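Local coordinates for protein beta-porphyranase (Bacteroides plebeius, PDB 4AWD) that cleaves the beta-1,4 linkages of the sulfated red-algal polysaccharide porphyran, releasing mostly a disaccharide, and leaves its non-sulfated agarose portion untouched, at residues 175-180 / 243-248; 251-256 / 265-270. All blocks are in the same frame, centred on the assembly; numbering follows the deposited sequence.

Contact 1 (175-180 / 243-248); sequences QELDII and YGCWWV
Leu177, Ile179 and Ile180 are the apolar residues of the GH16 signature Glu-Leu-Asp-Ile-Ile-Glu, which runs from Glu176, the probable nucleophile, to Glu181, the probable proton donor, and they pack against Tyr243, Cys245 and Trp247. The two backbones are not paired; they run nearly antiparallel, and the contact rests on side chains. A classic beta bulge, at which Ile179 and Ile180 both face Phe151, lets these consecutive residues both start toward 243-248. Ile180 lies over one face of the Tyr243 ring: its CG1 makes a CH-pi contact 3.9 Å from the ring centroid, 23° off the normal. With CG1 anti to the backbone N (chi1 -175°), the longer branch, CG1 and CD1, covers the CD1-CE1 side of the ring, while CG2 rests against Tyr243 CB and CG. The two branches of Ile179 reach different residues: CG1 presses on Cys245 CB at 3.5 Å, and CG2 sits 3.5 Å from the carbonyl oxygen Tyr243 O. Leu177 completes the row with CD2, which is 3.9 Å from Cys245 SG and approaches Trp247 CE3 obliquely at 4.0 Å. Glu176 and Asp178 take no part in this packing; Glu176 OE1 is hydrogen-bonded to Trp210 NE1, and Asp178 OD2 to a glycerol, probably from the crystallisation liquor. Backbone hydrogen bonds tie 175-180 into its own sheet, to strand 149-163 on one side and strand 204-213 on the other, whereas 243-248 lies between strands 134-141 and 252-257; Leu177 also reaches Val253 and Phe255 of the latter.

Contact 2 (251-256 / 265-270); sequences NTVKFY and IKPTTK
Asn251, Ile265 and Lys266 carry most of this contact, at the open end of the hairpin formed by strands 252-257 and 260-265. Ile265 pairs with Val253 where strand 260-265 ends, an antiparallel hydrogen-bonded pair: Ile265 N donates to Val253 O at 2.9 Å, and Val253 N to Ile265 O at 3.1 Å. On the same face as Val253, Ile265 sends CD1 obliquely to the Phe255 ring, 3.8 Å from CE2. Bends at chi2 (-76°) and chi3 (-92°) lead the Lys266 chain past Asn251 O, and its NZ donates to Thr252 OG1 at 2.7 Å. That hydroxyl oxygen lies between Lys266 NZ and Asp249 OD1, hydrogen-bonded to both. Lys266 CA makes a CA-H...O contact with Asn251 O, at 3.2 Å. A water donates to both Asn251 O and Pro267 O and accepts from Asn251 ND2, bridging the chains where strand pairing has ceased. ND2 also bonds to Asp273 O and lies 3.7 Å from Thr269 CG2. Strand 241-249 flanks 252-256 on its other side, while Ile265 and Pro267 pack onto Thr207 of strand 204-213.

In the fold
Contact 1 is buried near the middle of the chain; contact 2, farther out, is also largely buried, though Lys266 and Thr269 are exposed. They share a sheet: strands 241-249 and 252-257 follow one another in the chain and pair through probable backbone hydrogen bonds between Gly244 O and Tyr256 N and between Trp246 N and Lys254 O. Contact 1 joins this sheet face to face with the one bearing the probable catalytic residues, as in the beta-sandwich (jelly-roll) fold of GH16 enzymes, and relies on apolar side chains. Contact 2 continues the sheet edge to edge through backbone bonds, then gives way to lysine, threonine, asparagine and water. Along the chain, contact 1 closes before contact 2 opens.

Contact 1 (175-180 / 243-248)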
ATOM      1  N   GLN A 175      -5.074   9.016   7.981  1.00 15.31           N
ATOM      2  CA  GLN A 175      -5.752   8.301   6.907  1.00 14.90           C
ATOM      3  C   GLN A 175      -4.800   7.345   6.202  1.00 14.40           C
ATOM      4  O   GLN A 175      -3.581   7.474   6.300  1.00 14.49           O
ATOM      5  CB  GLN A 175      -6.396   9.265   5.901  1.00 14.77           C
ATOM      6  CG  GLN A 175      -7.439  10.208   6.492  1.00 16.05           C
ATOM      7  CD  GLN A 175      -6.812  11.431   7.168  1.00 17.07           C
ATOM      8  OE1 GLN A 175      -5.924  12.075   6.617  1.00 15.93           O
ATOM      9  NE2 GLN A 175      -7.277  11.742   8.371  1.00 18.37           N
ATOM     10  N   GLU A 176      -5.381   6.402   5.479  1.00 13.52           N
ATOM     11  CA  GLU A 176      -4.652   5.310   4.897  1.00 13.56           C
ATOM     12  C   GLU A 176      -5.445   4.809   3.703  1.00 13.16           C
ATOM     13  O   GLU A 176      -6.631   4.491   3.830  1.00 12.62           O
ATOM     14  CB  GLU A 176      -4.487   4.184   5.929  1.00 13.76           C
ATOM     15  CG  GLU A 176      -3.608   3.031   5.483  1.00 14.42           C
ATOM     16  CD  GLU A 176      -3.297   2.077   6.619  1.00 17.56           C
ATOM     17  OE1 GLU A 176      -3.685   2.357   7.779  1.00 20.16           O
ATOM     18  OE2 GLU A 176      -2.676   1.032   6.362  1.00 19.56           O
ATOM     19  N   LEU A 177      -4.781   4.746   2.557  1.00 12.45           N
ATOM     20  CA  LEU A 177      -5.420   4.382   1.305  1.00 12.85           C
ATOM     21  C   LEU A 177      -4.715   3.164   0.727  1.00 12.32           C
ATOM     22  O   LEU A 177      -3.569   3.242   0.273  1.00 11.87           O
ATOM     23  CB  LEU A 177      -5.414   5.579   0.330  1.00 13.15           C
ATOM     24  CG  LEU A 177      -5.738   5.456  -1.175  1.00 15.04           C
ATOM     25  CD1 LEU A 177      -7.070   4.787  -1.421  1.00 17.32           C
ATOM     26  CD2 LEU A 177      -5.733   6.837  -1.839  1.00 14.77           C
ATOM     27  N   ASP A 178      -5.396   2.033   0.801  1.00 12.29           N
ATOM     28  CA  ASP A 178      -4.861   0.754   0.328  1.00 12.59           C
ATOM     29  C   ASP A 178      -5.317   0.529  -1.092  1.00 12.20           C
ATOM     30  O   ASP A 178      -6.511   0.340  -1.341  1.00 12.29           O
ATOM     31  CB  ASP A 178      -5.352  -0.398   1.221  1.00 13.18           C
ATOM     32  CG  ASP A 178      -4.692  -0.392   2.590  1.00 13.49           C
ATOM     33  OD1 ASP A 178      -3.453  -0.410   2.622  1.00 14.15           O
ATOM     34  OD2 ASP A 178      -5.405  -0.370   3.622  1.00 15.27           O
ATOM     35  N   ILE A 179      -4.373   0.584  -2.026  1.00 11.92           N
ATOM     36  CA  ILE A 179      -4.700   0.418  -3.434  1.00 11.42           C
ATOM     37  C   ILE A 179      -4.765  -1.073  -3.765  1.00 10.98           C
ATOM     38  O   ILE A 179      -5.688  -1.520  -4.436  1.00 11.10           O
ATOM     39  CB  ILE A 179      -3.739   1.213  -4.359  1.00 11.67           C
ATOM     40  CG1 ILE A 179      -3.946   2.717  -4.128  1.00 11.47           C
ATOM     41  CG2 ILE A 179      -3.997   0.860  -5.826  1.00 11.53           C
ATOM     42  CD1 ILE A 179      -2.885   3.636  -4.694  1.00 10.97           C
ATOM     43  N   ILE A 180      -3.799  -1.844  -3.275  1.00 10.51           N
ATOM     44  CA  ILE A 180      -3.905  -3.303  -3.335  1.00  9.90           C
ATOM     45  C   ILE A 180      -3.242  -3.975  -2.151  1.00  9.34           C
ATOM     46  O   ILE A 180      -2.139  -3.590  -1.745  1.00  9.64           O
ATOM     47  CB  ILE A 180      -3.362  -3.901  -4.688  1.00 10.39           C
ATOM     48  CG1 ILE A 180      -3.611  -5.417  -4.771  1.00  9.54           C
ATOM     49  CG2 ILE A 180      -1.856  -3.545  -4.916  1.00  9.52           C
ATOM     50  CD1 ILE A 180      -5.104  -5.820  -4.788  1.00  8.91           C
ATOM     51  N   TYR A 243      -2.562  -2.041 -10.628  1.00 11.13           N
ATOM     52  CA  TYR A 243      -3.446  -1.724  -9.499  1.00 10.89           C
ATOM     53  C   TYR A 243      -3.379  -0.225  -9.235  1.00 10.84           C
ATOM     54  O   TYR A 243      -2.333   0.313  -8.869  1.00 10.32           O
ATOM     55  CB  TYR A 243      -3.057  -2.508  -8.239  1.00 10.89           C
ATOM     56  CG  TYR A 243      -3.024  -4.007  -8.418  1.00 10.91           C
ATOM     57  CD1 TYR A 243      -4.178  -4.772  -8.243  1.00  9.26           C
ATOM     58  CD2 TYR A 243      -1.835  -4.664  -8.760  1.00 11.35           C
ATOM     59  CE1 TYR A 243      -4.163  -6.146  -8.399  1.00  9.22           C
ATOM     60  CE2 TYR A 243      -1.806  -6.049  -8.938  1.00 11.86           C
ATOM     61  CZ  TYR A 243      -2.983  -6.784  -8.750  1.00 10.86           C
ATOM     62  OH  TYR A 243      -2.976  -8.149  -8.916  1.00  9.52           O
ATOM     63  N   GLY A 244      -4.504   0.443  -9.434  1.00 10.96           N
ATOM     64  CA  GLY A 244      -4.518   1.887  -9.471  1.00 11.16           C
ATOM     65  C   GLY A 244      -5.668   2.539  -8.750  1.00 11.64           C
ATOM     66  O   GLY A 244      -6.758   1.977  -8.591  1.00 11.09           O
ATOM     67  N   CYS A 245      -5.400   3.746  -8.302  1.00 12.28           N
ATOM     68  CA  CYS A 245      -6.387   4.526  -7.623  1.00 13.73           C
ATOM     69  C   CYS A 245      -6.463   5.907  -8.257  1.00 13.56           C
ATOM     70  O   CYS A 245      -5.426   6.537  -8.508  1.00 13.17           O
ATOM     71  CB  CYS A 245      -5.972   4.700  -6.178  1.00 13.87           C
ATOM     72  SG  CYS A 245      -7.161   5.631  -5.299  1.00 20.26           S
ATOM     73  N   TRP A 246      -7.687   6.366  -8.510  1.00 13.28           N
ATOM     74  CA  TRP A 246      -7.921   7.775  -8.760  1.00 13.60           C
ATOM     75  C   TRP A 246      -8.439   8.380  -7.462  1.00 13.15           C
ATOM     76  O   TRP A 246      -9.605   8.217  -7.103  1.00 13.15           O
ATOM     77  CB  TRP A 246      -8.927   8.002  -9.891  1.00 13.33           C
ATOM     78  CG  TRP A 246      -9.136   9.459 -10.228  1.00 14.72           C
ATOM     79  CD1 TRP A 246      -8.663  10.549  -9.537  1.00 15.69           C
ATOM     80  CD2 TRP A 246      -9.888   9.987 -11.329  1.00 16.19           C
ATOM     81  NE1 TRP A 246      -9.065  11.715 -10.151  1.00 15.32           N
ATOM     82  CE2 TRP A 246      -9.821  11.397 -11.248  1.00 16.77           C
ATOM     83  CE3 TRP A 246     -10.609   9.404 -12.379  1.00 17.49           C
ATOM     84  CZ2 TRP A 246     -10.453  12.235 -12.180  1.00 18.64           C
ATOM     85  CZ3 TRP A 246     -11.230  10.234 -13.307  1.00 18.97           C
ATOM     86  CH2 TRP A 246     -11.149  11.637 -13.198  1.00 17.96           C
ATOM     87  N   TRP A 247      -7.563   9.063  -6.748  1.00 12.98           N
ATOM     88  CA  TRP A 247      -7.969   9.731  -5.523  1.00 12.52           C
ATOM     89  C   TRP A 247      -8.586  11.064  -5.961  1.00 12.53           C
ATOM     90  O   TRP A 247      -7.879  12.035  -6.204  1.00 12.34           O
ATOM     91  CB  TRP A 247      -6.766   9.875  -4.591  1.00 11.63           C
ATOM     92  CG  TRP A 247      -7.045  10.493  -3.248  1.00 11.58           C
ATOM     93  CD1 TRP A 247      -8.265  10.861  -2.730  1.00 10.52           C
ATOM     94  CD2 TRP A 247      -6.075  10.785  -2.232  1.00 10.14           C
ATOM     95  NE1 TRP A 247      -8.100  11.377  -1.471  1.00 10.59           N
ATOM     96  CE2 TRP A 247      -6.771  11.346  -1.141  1.00  9.31           C
ATOM     97  CE3 TRP A 247      -4.679  10.636  -2.148  1.00 10.03           C
ATOM     98  CZ2 TRP A 247      -6.128  11.752   0.024  1.00 10.09           C
ATOM     99  CZ3 TRP A 247      -4.034  11.040  -0.984  1.00 11.56           C
ATOM    100  CH2 TRP A 247      -4.761  11.594   0.087  1.00 11.68           C
ATOM    101  N   VAL A 248      -9.910  11.074  -6.105  1.00 12.62           N
ATOM    102  CA  VAL A 248     -10.604  12.162  -6.808  1.00 12.49           C
ATOM    103  C   VAL A 248     -10.704  13.428  -5.974  1.00 13.00           C
ATOM    104  O   VAL A 248     -10.433  14.521  -6.476  1.00 13.43           O
ATOM    105  CB  VAL A 248     -12.029  11.759  -7.246  1.00 12.62           C
ATOM    106  CG1 VAL A 248     -12.742  12.953  -7.943  1.00 11.81           C
ATOM    107  CG2 VAL A 248     -11.989  10.532  -8.134  1.00 11.20           C
TER

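Contact 2 (251-256 / 265-270)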
ATOM      1  N   ASN A 251     -13.627  13.070  -0.504  1.00 14.00           N
ATOM      2  CA  ASN A 251     -14.713  12.115  -0.226  1.00 14.33           C
ATOM      3  C   ASN A 251     -14.769  10.878  -1.139  1.00 14.34           C
ATOM      4  O   ASN A 251     -15.696  10.066  -1.021  1.00 14.64           O
ATOM      5  CB  ASN A 251     -16.071  12.817  -0.270  1.00 13.77           C
ATOM      6  CG  ASN A 251     -16.200  13.885   0.784  1.00 15.29           C
ATOM      7  OD1 ASN A 251     -15.909  15.047   0.529  1.00 16.30           O
ATOM      8  ND2 ASN A 251     -16.625  13.499   1.984  1.00 16.44           N
ATOM      9  N   THR A 252     -13.798  10.728  -2.037  1.00 13.98           N
ATOM     10  CA  THR A 252     -13.976   9.806  -3.167  1.00 13.98           C
ATOM     11  C   THR A 252     -12.678   9.251  -3.722  1.00 13.72           C
ATOM     12  O   THR A 252     -11.799   9.993  -4.147  1.00 14.49           O
ATOM     13  CB  THR A 252     -14.724  10.511  -4.308  1.00 13.91           C
ATOM     14  OG1 THR A 252     -15.739  11.343  -3.737  1.00 14.21           O
ATOM     15  CG2 THR A 252     -15.353   9.502  -5.279  1.00 13.57           C
ATOM     16  N   VAL A 253     -12.574   7.934  -3.720  1.00 13.65           N
ATOM     17  CA  VAL A 253     -11.431   7.239  -4.289  1.00 13.24           C
ATOM     18  C   VAL A 253     -11.973   6.129  -5.181  1.00 13.07           C
ATOM     19  O   VAL A 253     -12.950   5.480  -4.825  1.00 12.82           O
ATOM     20  CB  VAL A 253     -10.517   6.652  -3.196  1.00 13.59           C
ATOM     21  CG1 VAL A 253      -9.231   6.196  -3.817  1.00 14.91           C
ATOM     22  CG2 VAL A 253     -10.200   7.701  -2.119  1.00 12.90           C
ATOM     23  N   LYS A 254     -11.367   5.945  -6.354  1.00 13.07           N
ATOM     24  CA  LYS A 254     -11.870   4.993  -7.358  1.00 12.84           C
ATOM     25  C   LYS A 254     -10.764   4.040  -7.817  1.00 12.86           C
ATOM     26  O   LYS A 254      -9.676   4.479  -8.189  1.00 13.39           O
ATOM     27  CB  LYS A 254     -12.449   5.737  -8.567  1.00 12.14           C
ATOM     28  CG  LYS A 254     -13.548   6.740  -8.217  1.00 11.49           C
ATOM     29  CD  LYS A 254     -14.274   7.326  -9.455  1.00  8.65           C
ATOM     30  CE  LYS A 254     -15.484   8.165  -9.018  1.00  6.47           C
ATOM     31  NZ  LYS A 254     -16.215   8.862 -10.153  1.00  4.18           N
ATOM     32  N   PHE A 255     -11.055   2.744  -7.835  1.00 12.66           N
ATOM     33  CA  PHE A 255     -10.005   1.743  -8.051  1.00 12.51           C
ATOM     34  C   PHE A 255     -10.016   1.062  -9.416  1.00 12.78           C
ATOM     35  O   PHE A 255     -11.077   0.770  -9.977  1.00 12.93           O
ATOM     36  CB  PHE A 255     -10.003   0.722  -6.912  1.00 12.40           C
ATOM     37  CG  PHE A 255      -9.817   1.348  -5.568  1.00 10.93           C
ATOM     38  CD1 PHE A 255      -8.545   1.633  -5.103  1.00  9.27           C
ATOM     39  CD2 PHE A 255     -10.924   1.700  -4.790  1.00  9.78           C
ATOM     40  CE1 PHE A 255      -8.359   2.249  -3.862  1.00 11.63           C
ATOM     41  CE2 PHE A 255     -10.751   2.308  -3.546  1.00 12.04           C
ATOM     42  CZ  PHE A 255      -9.460   2.581  -3.076  1.00 10.83           C
ATOM     43  N   TYR A 256      -8.818   0.821  -9.942  1.00 12.68           N
ATOM     44  CA  TYR A 256      -8.647   0.272 -11.286  1.00 12.57           C
ATOM     45  C   TYR A 256      -7.751  -0.956 -11.280  1.00 12.27           C
ATOM     46  O   TYR A 256      -6.685  -0.968 -10.669  1.00 11.72           O
ATOM     47  CB  TYR A 256      -8.102   1.335 -12.240  1.00 12.52           C
ATOM     48  CG  TYR A 256      -9.063   2.487 -12.446  1.00 14.01           C
ATOM     49  CD1 TYR A 256      -9.237   3.470 -11.459  1.00 12.93           C
ATOM     50  CD2 TYR A 256      -9.817   2.588 -13.623  1.00 14.87           C
ATOM     51  CE1 TYR A 256     -10.127   4.512 -11.633  1.00 13.07           C
ATOM     52  CE2 TYR A 256     -10.719   3.640 -13.808  1.00 15.25           C
ATOM     53  CZ  TYR A 256     -10.863   4.597 -12.810  1.00 15.34           C
ATOM     54  OH  TYR A 256     -11.750   5.633 -12.985  1.00 15.88           O
ATOM     55  N   ILE A 265     -14.816   3.832  -3.279  1.00 16.00           N
ATOM     56  CA  ILE A 265     -15.053   3.924  -1.856  1.00 16.26           C
ATOM     57  C   ILE A 265     -15.155   5.383  -1.456  1.00 16.65           C
ATOM     58  O   ILE A 265     -14.244   6.168  -1.722  1.00 16.81           O
ATOM     59  CB  ILE A 265     -13.977   3.198  -1.006  1.00 16.33           C
ATOM     60  CG1 ILE A 265     -13.894   1.711  -1.376  1.00 16.30           C
ATOM     61  CG2 ILE A 265     -14.270   3.380   0.479  1.00 15.23           C
ATOM     62  CD1 ILE A 265     -12.820   0.932  -0.626  1.00 16.47           C
ATOM     63  N   LYS A 266     -16.272   5.746  -0.833  1.00 17.30           N
ATOM     64  CA  LYS A 266     -16.383   7.033  -0.167  1.00 18.27           C
ATOM     65  C   LYS A 266     -15.928   6.821   1.271  1.00 18.16           C
ATOM     66  O   LYS A 266     -16.622   6.148   2.031  1.00 18.58           O
ATOM     67  CB  LYS A 266     -17.826   7.551  -0.201  1.00 18.84           C
ATOM     68  CG  LYS A 266     -18.543   7.448  -1.566  1.00 21.11           C
ATOM     69  CD  LYS A 266     -18.097   8.492  -2.577  1.00 23.67           C
ATOM     70  CE  LYS A 266     -18.976   9.744  -2.538  1.00 26.71           C
ATOM     71  NZ  LYS A 266     -18.346  10.897  -3.296  1.00 26.70           N
ATOM     72  N   PRO A 267     -14.750   7.363   1.653  1.00 18.02           N
ATOM     73  CA  PRO A 267     -14.292   7.145   3.032  1.00 17.59           C
ATOM     74  C   PRO A 267     -15.262   7.795   4.012  1.00 17.42           C
ATOM     75  O   PRO A 267     -15.951   8.766   3.656  1.00 17.21           O
ATOM     76  CB  PRO A 267     -12.919   7.834   3.076  1.00 17.30           C
ATOM     77  CG  PRO A 267     -12.494   7.968   1.665  1.00 17.37           C
ATOM     78  CD  PRO A 267     -13.773   8.153   0.878  1.00 18.17           C
ATOM     79  N   THR A 268     -15.314   7.250   5.223  1.00 17.02           N
ATOM     80  CA  THR A 268     -16.374   7.558   6.178  1.00 17.18           C
ATOM     81  C   THR A 268     -16.325   9.004   6.688  1.00 17.61           C
ATOM     82  O   THR A 268     -15.252   9.543   6.982  1.00 16.95           O
ATOM     83  CB  THR A 268     -16.380   6.550   7.359  1.00 17.02           C
ATOM     84  OG1 THR A 268     -17.306   6.976   8.366  1.00 17.42           O
ATOM     85  CG2 THR A 268     -15.018   6.445   7.969  1.00 15.81           C
ATOM     86  N   THR A 269     -17.504   9.614   6.775  1.00 18.23           N
ATOM     87  CA  THR A 269     -17.635  10.996   7.205  1.00 19.08           C
ATOM     88  C   THR A 269     -18.006  11.077   8.688  1.00 20.03           C
ATOM     89  O   THR A 269     -18.467  12.131   9.172  1.00 19.95           O
ATOM     90  CB  THR A 269     -18.679  11.748   6.378  1.00 19.11           C
ATOM     91  OG1 THR A 269     -19.933  11.041   6.443  1.00 19.40           O
ATOM     92  CG2 THR A 269     -18.224  11.877   4.941  1.00 17.71           C
ATOM     93  N   LYS A 270     -17.784   9.972   9.406  1.00 20.46           N
ATOM     94  CA  LYS A 270     -18.139   9.903  10.813  1.00 21.36           C
ATOM     95  C   LYS A 270     -17.549  11.071  11.593  1.00 21.57           C
ATOM     96  O   LYS A 270     -18.258  11.740  12.348  1.00 22.06           O
ATOM     97  CB  LYS A 270     -17.701   8.574  11.438  1.00 21.99           C
ATOM     98  CG  LYS A 270     -18.343   8.292  12.800  1.00 22.35           C
ATOM     99  CD  LYS A 270     -18.008   6.888  13.294  1.00 24.26           C
ATOM    100  CE  LYS A 270     -18.480   6.693  14.727  1.00 24.48           C
ATOM    101  NZ  LYS A 270     -18.120   5.352  15.247  1.00 25.35           N
TER
HETATM  102  O   HOH W   1     -16.808  10.311   1.752  1.00 14.07           O